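Local structure of protein FimX (Pseudomonas aeruginosa PAO1, 3HV8) at residues D19-L24 with K75-A80; E69-A74 with E81-W86; W86-S91 with P119-W124. The protein belongs to the EAL-domain family and holds the ligand C2E in a pocket of its barrel-like alpha/beta fold. All blocks are in the same frame, centred on the assembly; numbering follows the deposited sequence. Where two conformers were deposited one is given.

Contact 1 of 3, residues D19-L24 with K75-A80; sequences DVIAIL and KEAGLA
Ile21 folds its branched side chain over the methyl group of Ala77, which precedes the positive-phi Gly78 in the Schellman motif that ends helix 71-76. The overlap has clear geometric support: Ile21 CD1 lies 3.6 Å from Ala77 CB, and Ile21 CG2 follows at 3.9 Å from the same carbon. A chi2 of -49° brings CD1 back into the space between CA and CG2 of its own residue, which is why both methyls can bear on one alanine carbon. Helix 71-76 stops beside this patch. Gly78 has a phi of 78°, and its N donates to Lys75 O at 3.1 Å, one of the two bonds back into the last turn by which the motif is recognised. The turn sets Leu79 facing helix 20-30, where its CD1 branch meets Leu24 CB at 3.8 Å. Leu79 CD1 also lies 4.3 Å from Ile21 CG2, so the leucine reaches two residues that are neighbours on one face of the helix. Leu24 is buried and also rests on Phe70 and Ala74, whereas Ala77 is exposed; the contact therefore runs from the protein interior out to its surface. The side chains that meet are all apolar, and together the two segments bury 150 Å². Helix 20-30 is thus laid against the end of helix 71-76 and the turn after it within the EAL domain. Its own first turn is closed by the N-cap residue Asp19, whose OD1 accepts from Ala22 N at 2.7 Å, the donor standing above the carboxylate plane.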
# COMPACT_ATOMS: atom_id res chain seq x y z
N ASP A 19 -5.72 -6.44 27.04
CA ASP A 19 -5.94 -7.61 26.26
C ASP A 19 -6.31 -7.04 24.88
O ASP A 19 -7.46 -6.96 24.53
CB ASP A 19 -7.03 -8.48 26.86
CG ASP A 19 -7.17 -9.82 26.19
OD1 ASP A 19 -6.85 -9.93 25.05
OD2 ASP A 19 -7.65 -10.78 26.80
N VAL A 20 -5.29 -6.60 24.16
CA VAL A 20 -5.40 -6.20 22.78
C VAL A 20 -6.12 -7.28 21.98
O VAL A 20 -6.90 -6.96 21.10
CB VAL A 20 -3.99 -5.96 22.19
CG1 VAL A 20 -4.06 -5.66 20.70
CG2 VAL A 20 -3.29 -4.83 22.93
N ILE A 21 -5.87 -8.55 22.29
CA ILE A 21 -6.47 -9.65 21.52
C ILE A 21 -7.98 -9.66 21.68
O ILE A 21 -8.72 -9.70 20.69
CB ILE A 21 -5.85 -11.02 21.85
CG1 ILE A 21 -4.34 -10.98 21.61
CG2 ILE A 21 -6.51 -12.13 21.03
CD1 ILE A 21 -3.95 -10.39 20.26
N ALA A 22 -8.45 -9.59 22.92
CA ALA A 22 -9.89 -9.52 23.16
C ALA A 22 -10.51 -8.31 22.48
O ALA A 22 -11.59 -8.41 21.89
CB ALA A 22 -10.18 -9.50 24.66
N ILE A 23 -9.84 -7.16 22.56
CA ILE A 23 -10.32 -5.96 21.89
C ILE A 23 -10.41 -6.14 20.37
O ILE A 23 -11.40 -5.74 19.75
CB ILE A 23 -9.46 -4.74 22.25
CG1 ILE A 23 -9.68 -4.34 23.72
CG2 ILE A 23 -9.76 -3.56 21.34
CD1 ILE A 23 -8.79 -3.20 24.18
N LEU A 24 -9.40 -6.75 19.76
CA LEU A 24 -9.41 -7.00 18.32
C LEU A 24 -10.51 -7.95 17.89
O LEU A 24 -11.18 -7.72 16.88
CB LEU A 24 -8.05 -7.54 17.87
CG LEU A 24 -6.90 -6.53 17.88
CD1 LEU A 24 -5.58 -7.27 17.70
CD2 LEU A 24 -7.09 -5.47 16.78
N LYS A 75 -1.50 -10.78 14.26
CA LYS A 75 -0.97 -11.90 13.48
C LYS A 75 -0.63 -13.12 14.35
O LYS A 75 -0.97 -14.26 14.01
CB LYS A 75 0.24 -11.46 12.64
CG LYS A 75 0.72 -12.56 11.74
CD LYS A 75 1.57 -12.02 10.59
CE LYS A 75 2.81 -11.31 11.10
NZ LYS A 75 3.57 -10.65 9.98
N GLU A 76 0.00 -12.87 15.49
CA GLU A 76 0.39 -13.95 16.39
C GLU A 76 -0.84 -14.69 16.95
O GLU A 76 -0.80 -15.90 17.18
CB GLU A 76 1.30 -13.41 17.50
CG GLU A 76 1.74 -14.43 18.56
CD GLU A 76 2.60 -15.58 18.04
OE1 GLU A 76 2.89 -16.48 18.85
OE2 GLU A 76 3.01 -15.60 16.85
N ALA A 77 -1.95 -13.96 17.09
CA ALA A 77 -3.20 -14.52 17.60
C ALA A 77 -4.11 -15.07 16.50
O ALA A 77 -5.24 -15.46 16.78
CB ALA A 77 -3.99 -13.47 18.41
N GLY A 78 -3.64 -15.09 15.26
CA GLY A 78 -4.41 -15.68 14.18
C GLY A 78 -5.54 -14.80 13.65
O GLY A 78 -6.50 -15.31 13.08
N LEU A 79 -5.41 -13.49 13.83
CA LEU A 79 -6.44 -12.53 13.42
C LEU A 79 -6.05 -11.69 12.20
O LEU A 79 -6.85 -10.85 11.77
CB LEU A 79 -6.77 -11.59 14.58
CG LEU A 79 -7.33 -12.26 15.85
CD1 LEU A 79 -7.58 -11.22 16.94
CD2 LEU A 79 -8.60 -13.07 15.53
N ALA A 80 -4.85 -11.88 11.66
CA ALA A 80 -4.36 -10.97 10.62
C ALA A 80 -5.14 -11.09 9.32
O ALA A 80 -5.41 -10.08 8.66
CB ALA A 80 -2.84 -11.17 10.38

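Contact 2 of 3, residues E69-A74 with E81-W86; sequences EFLHAA and EKIDRW. With C2E (9,9'-[(2R,3R,3aS,5S,7aR,9R,10R,10aS,12S,14aR)-3,5,10,12-tetrahydroxy-5,12-dioxidooctahydro-2H,7H-difuro[3,2-d:3',2'-j][1,3,7,9,2,8]tetraoxadiphosphacyclododecine-2,9-diyl]bis(2-amino-1,9-dihydro-6H-purin-6-one)), chain B.
Ile83 supplies the apolar half of this contact, meeting Ala74, Phe70 and Leu71 where the consecutive helices 71-76 and 80-96, joined by a short turn, pack together in the EAL domain. Its CD1 tip comes closest, 3.5 Å from Ala74 CB. The same methyl stands at the edge of the Phe70 ring, near the ring plane, with CE1 at 4.3 Å; it does not lie over a face. Its other branch, CG2, touches Leu71 CD2 at 4.3 Å. Outside the two segments, Phe70 and Ile83 both rest on Leu55 of strand 49-58, which places the cluster over the sheet.

The second kind of interaction is van der Waals contact with the ligand. Leu71 divides its two methyls: while CD2 faces Ile83, CD1 stands above the plane of one purine of C2E, at its N31 rim, 3.4 Å from C2E N31 and 3.8 Å from C2E C41.

The third is polar. C2E N21, the amino group of that purine, donates to Asp84 OD1 at 3.0 Å with an N-H...O angle of 162°, a nearly straight bond. Asp84 CG is turned beside its own backbone N (chi1 -76°), which brings the carboxylate round to the ligand. The other oxygen, OD2, is hydrogen-bonded to Ser112 OG and Ser115 OG, so the carboxylate is held at both oxygens and its rotation is restrained. Gln38, Leu55, Arg56, Glu231 and Tyr250 also hydrogen-bond to the ligand. An acceptor held by two serines, with a methyl above the N31 rim, is consistent with a polar and apolar grip on this end of the purine.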
# COMPACT_ATOMS: atom_id res chain seq x y z
N GLU A 69 0.54 -0.67 17.28
CA GLU A 69 0.09 -1.17 18.58
C GLU A 69 -0.76 -2.44 18.53
O GLU A 69 -1.09 -3.00 19.59
CB GLU A 69 -0.65 -0.08 19.33
CG GLU A 69 0.14 1.20 19.48
CD GLU A 69 -0.61 2.28 20.24
OE1 GLU A 69 -1.47 1.94 21.08
OE2 GLU A 69 -0.35 3.48 20.00
N PHE A 70 -1.12 -2.92 17.35
CA PHE A 70 -1.98 -4.10 17.29
C PHE A 70 -1.74 -5.11 16.18
O PHE A 70 -2.10 -6.27 16.33
CB PHE A 70 -3.47 -3.69 17.30
CG PHE A 70 -3.93 -3.01 16.04
CD1 PHE A 70 -4.39 -3.75 14.96
CD2 PHE A 70 -3.92 -1.62 15.94
CE1 PHE A 70 -4.81 -3.12 13.79
CE2 PHE A 70 -4.35 -0.98 14.78
CZ PHE A 70 -4.79 -1.73 13.71
N LEU A 71 -1.15 -4.71 15.04
CA LEU A 71 -1.01 -5.66 13.92
C LEU A 71 -0.13 -6.85 14.24
O LEU A 71 -0.44 -7.99 13.85
CB LEU A 71 -0.52 -4.96 12.64
CG LEU A 71 -1.55 -4.16 11.86
CD1 LEU A 71 -0.89 -3.63 10.59
CD2 LEU A 71 -2.75 -5.03 11.53
N HIS A 72 0.96 -6.62 14.98
CA HIS A 72 1.86 -7.71 15.38
C HIS A 72 1.15 -8.75 16.24
O HIS A 72 1.23 -9.96 15.96
CB HIS A 72 3.11 -7.16 16.09
CG HIS A 72 2.80 -6.22 17.23
ND1 HIS A 72 3.78 -5.50 17.88
CD2 HIS A 72 1.63 -5.88 17.80
CE1 HIS A 72 3.22 -4.77 18.83
NE2 HIS A 72 1.92 -4.98 18.80
N ALA A 73 0.43 -8.29 17.26
CA ALA A 73 -0.26 -9.17 18.18
C ALA A 73 -1.39 -9.87 17.43
O ALA A 73 -1.63 -11.05 17.62
CB ALA A 73 -0.79 -8.36 19.35
N ALA A 74 -2.04 -9.15 16.53
CA ALA A 74 -3.11 -9.74 15.73
C ALA A 74 -2.61 -10.95 14.95
O ALA A 74 -3.23 -12.02 14.97
CB ALA A 74 -3.69 -8.71 14.79
N GLU A 81 -5.52 -12.31 8.95
CA GLU A 81 -6.31 -12.50 7.74
C GLU A 81 -7.66 -11.83 7.87
O GLU A 81 -8.13 -11.15 6.95
CB GLU A 81 -6.48 -13.98 7.43
CG GLU A 81 -5.16 -14.75 7.21
CD GLU A 81 -4.63 -15.41 8.48
OE1 GLU A 81 -4.95 -14.94 9.59
OE2 GLU A 81 -3.89 -16.40 8.35
N LYS A 82 -8.30 -12.00 9.03
CA LYS A 82 -9.60 -11.36 9.27
C LYS A 82 -9.53 -9.84 9.21
O LYS A 82 -10.42 -9.19 8.68
CB LYS A 82 -10.19 -11.81 10.61
CG LYS A 82 -10.96 -13.10 10.55
CD LYS A 82 -11.78 -13.31 11.81
CE LYS A 82 -11.25 -14.47 12.62
NZ LYS A 82 -11.43 -15.75 11.87
N ILE A 83 -8.47 -9.25 9.77
CA ILE A 83 -8.30 -7.81 9.67
C ILE A 83 -8.15 -7.38 8.21
O ILE A 83 -8.80 -6.42 7.77
CB ILE A 83 -7.08 -7.34 10.50
CG1 ILE A 83 -7.41 -7.44 12.00
CG2 ILE A 83 -6.67 -5.93 10.10
CD1 ILE A 83 -6.23 -7.13 12.91
N ASP A 84 -7.34 -8.10 7.45
CA ASP A 84 -7.18 -7.78 6.04
C ASP A 84 -8.51 -7.89 5.28
O ASP A 84 -8.82 -7.05 4.44
CB ASP A 84 -6.11 -8.66 5.38
CG ASP A 84 -4.69 -8.25 5.74
OD1 ASP A 84 -4.47 -7.14 6.28
OD2 ASP A 84 -3.78 -9.07 5.48
N ARG A 85 -9.31 -8.92 5.57
CA ARG A 85 -10.60 -9.04 4.88
C ARG A 85 -11.51 -7.87 5.24
O ARG A 85 -12.24 -7.38 4.37
CB ARG A 85 -11.31 -10.36 5.23
CG ARG A 85 -10.50 -11.64 4.98
CD ARG A 85 -10.29 -11.97 3.52
NE ARG A 85 -9.61 -13.27 3.35
CZ ARG A 85 -10.23 -14.44 3.20
NH1 ARG A 85 -9.53 -15.56 3.05
NH2 ARG A 85 -11.56 -14.49 3.19
N TRP A 86 -11.47 -7.41 6.49
CA TRP A 86 -12.28 -6.25 6.90
C TRP A 86 -11.86 -5.02 6.09
O TRP A 86 -12.70 -4.28 5.57
CB TRP A 86 -12.12 -5.98 8.42
CG TRP A 86 -13.09 -4.96 8.93
CD1 TRP A 86 -14.30 -5.22 9.53
CD2 TRP A 86 -12.96 -3.54 8.89
NE1 TRP A 86 -14.92 -4.05 9.85
CE2 TRP A 86 -14.14 -3.00 9.46
CE3 TRP A 86 -11.98 -2.66 8.40
CZ2 TRP A 86 -14.35 -1.62 9.58
CZ3 TRP A 86 -12.19 -1.29 8.52
CH2 TRP A 86 -13.38 -0.78 9.10
P1 C2E B . 3.81 1.97 5.78
O2P C2E B . 4.46 1.66 4.36
O1P C2E B . 4.91 2.40 6.66
O5' C2E B . 2.80 3.21 5.80
C5' C2E B . 3.38 4.53 5.86
C4' C2E B . 3.43 5.11 7.29
O4' C2E B . 3.95 6.46 7.22
C3' C2E B . 1.98 5.26 7.72
O3' C2E B . 1.87 4.99 9.13
C2' C2E B . 1.62 6.73 7.37
O2' C2E B . 0.63 7.29 8.21
C1' C2E B . 2.97 7.41 7.59
N9 C2E B . 3.17 8.63 6.82
C8 C2E B . 2.48 9.03 5.71
N7 C2E B . 3.07 10.09 5.18
C5 C2E B . 4.15 10.41 5.95
C6 C2E B . 5.13 11.42 5.88
O6 C2E B . 5.17 12.25 4.96
N1 C2E B . 6.05 11.44 6.85
C2 C2E B . 6.06 10.53 7.86
N2 C2E B . 7.04 10.60 8.81
N3 C2E B . 5.16 9.58 7.94
C4 C2E B . 4.21 9.49 7.00
P11 C2E B . 0.65 4.04 9.59
O21 C2E B . 0.70 3.95 11.17
O11 C2E B . -0.63 4.51 9.03
O5A C2E B . 0.97 2.64 8.93
C5A C2E B . 2.17 1.94 9.31
C4A C2E B . 2.20 0.55 8.69
O4A C2E B . 1.07 -0.21 9.17
C3A C2E B . 2.07 0.52 7.17
O3A C2E B . 3.33 0.65 6.51
C2A C2E B . 1.58 -0.91 6.95
O2A C2E B . 2.67 -1.84 7.10
C1A C2E B . 0.67 -1.12 8.16
N91 C2E B . -0.70 -0.81 7.77
C81 C2E B . -1.36 0.38 7.82
N71 C2E B . -2.58 0.21 7.38
C51 C2E B . -2.78 -1.12 7.11
C61 C2E B . -3.86 -1.90 6.66
O61 C2E B . -4.94 -1.42 6.30
N11 C2E B . -3.62 -3.23 6.53
C21 C2E B . -2.41 -3.80 6.83
N21 C2E B . -2.24 -5.14 6.64
N31 C2E B . -1.39 -3.09 7.22
C41 C2E B . -1.57 -1.77 7.38

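Contact 3 of 3, residues W86-S91 with P119-W124; sequences WVILNS and PGLLPW
Trp124 pushes the outer edge of its six-membered ring against Ile88, and this is the tightly packed part of the contact. Two ring atoms share the load: Ile88 CG2 lies 3.8 Å from Trp124 CZ3 and equally close to CH2. Ile88 CB sits in the ring plane, 4.0 Å from Trp124 CH2, so the approach is to the edge and not over a face. The indole reaches this place because its CG lies anti to the backbone N (chi1 171°), sending the ring out from helix 121-132. The two side chains run antiparallel, each passing alongside the other, and do not meet end on. Deeper in, Ile88 CD1 approaches Leu121 CD1 at 4.2 Å; both residues are buried, Ile88 also lying on Val109 of strand 105-110 and Leu121 on Leu158 of helix 152-164.

The outer side is looser. Leu89 is exposed, and its CD1 only grazes Trp124 CZ2 at 4.2 Å. The backbones are about equally far apart throughout, 10.3 Å from Leu89 CA to Trp124 CA and 10.5 Å from Ile88 CA to Leu121 CA, so the looseness comes from sparse side-chain contact, and the large indole bridges the gap. Arg85, one turn back on helix 80-96, makes a cation-pi contact with Trp124.

On the sheet side of helix 80-96, Ser91 turns its hydroxyl back on its own helix: Ser91 OG donates to Val87 O at 2.9 Å, from above the carbonyl plane. That carbonyl also takes the helical bond from Ser91 N at 2.8 Å, so one acceptor serves two donors. Helix 80-96 links the parallel strands 49-58 and 105-110, and helix 121-132 links 105-110 to 139-144. Side-by-side packing of such successive helices outside a curled sheet is typical of the beta/alpha barrel of EAL domains.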
# COMPACT_ATOMS: atom_id res chain seq x y z
N TRP A 86 -11.47 -7.41 6.49
CA TRP A 86 -12.28 -6.25 6.90
C TRP A 86 -11.86 -5.02 6.09
O TRP A 86 -12.70 -4.28 5.57
CB TRP A 86 -12.12 -5.98 8.42
CG TRP A 86 -13.09 -4.96 8.93
CD1 TRP A 86 -14.30 -5.22 9.53
CD2 TRP A 86 -12.96 -3.54 8.89
NE1 TRP A 86 -14.92 -4.05 9.85
CE2 TRP A 86 -14.14 -3.00 9.46
CE3 TRP A 86 -11.98 -2.66 8.40
CZ2 TRP A 86 -14.35 -1.62 9.58
CZ3 TRP A 86 -12.19 -1.29 8.52
CH2 TRP A 86 -13.38 -0.78 9.10
N VAL A 87 -10.55 -4.81 5.96
CA VAL A 87 -10.06 -3.66 5.24
C VAL A 87 -10.45 -3.74 3.77
O VAL A 87 -10.93 -2.76 3.20
CB VAL A 87 -8.53 -3.54 5.36
CG1 VAL A 87 -8.00 -2.47 4.40
CG2 VAL A 87 -8.12 -3.23 6.82
N ILE A 88 -10.24 -4.91 3.17
CA ILE A 88 -10.53 -5.09 1.75
C ILE A 88 -12.02 -4.95 1.49
O ILE A 88 -12.42 -4.29 0.55
CB ILE A 88 -10.04 -6.45 1.25
CG1 ILE A 88 -8.51 -6.54 1.36
CG2 ILE A 88 -10.49 -6.71 -0.19
CD1 ILE A 88 -7.97 -7.96 1.24
N LEU A 89 -12.84 -5.58 2.32
CA LEU A 89 -14.29 -5.50 2.13
C LEU A 89 -14.77 -4.06 2.16
O LEU A 89 -15.58 -3.62 1.33
CB LEU A 89 -14.99 -6.32 3.21
CG LEU A 89 -16.48 -6.49 3.01
CD1 LEU A 89 -16.70 -7.40 1.80
CD2 LEU A 89 -17.11 -7.07 4.26
N ASN A 90 -14.26 -3.30 3.12
CA ASN A 90 -14.67 -1.91 3.27
C ASN A 90 -14.07 -0.99 2.22
O ASN A 90 -14.70 -0.03 1.79
CB ASN A 90 -14.40 -1.44 4.69
CG ASN A 90 -15.43 -1.98 5.64
OD1 ASN A 90 -15.18 -2.95 6.37
ND2 ASN A 90 -16.62 -1.42 5.58
N SER A 91 -12.86 -1.31 1.78
CA SER A 91 -12.26 -0.54 0.70
C SER A 91 -13.10 -0.70 -0.56
O SER A 91 -13.40 0.29 -1.24
CB SER A 91 -10.84 -1.02 0.44
OG SER A 91 -10.02 -0.63 1.53
N PRO A 119 -4.44 -19.44 1.17
CA PRO A 119 -4.94 -19.95 -0.12
C PRO A 119 -6.40 -19.56 -0.36
O PRO A 119 -6.90 -19.67 -1.47
CB PRO A 119 -4.83 -21.47 0.05
CG PRO A 119 -4.90 -21.67 1.53
CD PRO A 119 -4.07 -20.55 2.06
N GLY A 120 -7.09 -19.10 0.68
CA GLY A 120 -8.48 -18.69 0.53
C GLY A 120 -8.68 -17.25 0.07
O GLY A 120 -9.79 -16.85 -0.26
N LEU A 121 -7.60 -16.47 0.06
CA LEU A 121 -7.74 -15.05 -0.23
C LEU A 121 -8.24 -14.81 -1.66
O LEU A 121 -9.20 -14.07 -1.87
CB LEU A 121 -6.42 -14.32 0.02
CG LEU A 121 -6.42 -12.84 -0.41
CD1 LEU A 121 -7.46 -12.04 0.35
CD2 LEU A 121 -5.03 -12.22 -0.27
N LEU A 122 -7.58 -15.43 -2.64
CA LEU A 122 -7.96 -15.23 -4.03
C LEU A 122 -9.40 -15.64 -4.34
O LEU A 122 -10.16 -14.86 -4.92
CB LEU A 122 -6.97 -15.93 -4.98
CG LEU A 122 -5.60 -15.27 -5.17
CD1 LEU A 122 -4.71 -16.20 -5.97
CD2 LEU A 122 -5.74 -13.92 -5.84
N PRO A 123 -9.80 -16.88 -3.97
CA PRO A 123 -11.19 -17.28 -4.20
C PRO A 123 -12.17 -16.29 -3.56
O PRO A 123 -13.15 -15.91 -4.19
CB PRO A 123 -11.29 -18.65 -3.51
CG PRO A 123 -9.91 -19.18 -3.51
CD PRO A 123 -9.01 -17.96 -3.35
N TRP A 124 -11.90 -15.86 -2.33
CA TRP A 124 -12.79 -14.92 -1.66
C TRP A 124 -12.81 -13.56 -2.34
O TRP A 124 -13.86 -12.95 -2.51
CB TRP A 124 -12.39 -14.77 -0.19
CG TRP A 124 -13.13 -13.65 0.51
CD1 TRP A 124 -14.36 -13.72 1.10
CD2 TRP A 124 -12.68 -12.29 0.69
NE1 TRP A 124 -14.70 -12.50 1.62
CE2 TRP A 124 -13.69 -11.60 1.39
CE3 TRP A 124 -11.52 -11.59 0.31
CZ2 TRP A 124 -13.59 -10.25 1.73
CZ3 TRP A 124 -11.42 -10.25 0.65
CH2 TRP A 124 -12.45 -9.59 1.35

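Contacts 1 and 2 lie together, their centres 7 Å apart, and share helix 71-76. Their segments alternate along the chain, and the probable hydrogen bond from Leu79 N to Ala74 O, 2.9 Å, which would be the longer bond of the Schellman motif, ties them together. Contact 3 follows in series, 13 Å from contact 2 between centres and 18 Å from contact 1, which it does not touch. Contacts 2 and 3 both use helix 80-96 and have Trp86 in common. The three carry a chain of packing from helix 20-30 through helices 71-76 and 80-96 to helix 121-132, all within one EAL domain, with the C2E pocket bordered most directly by contact 2.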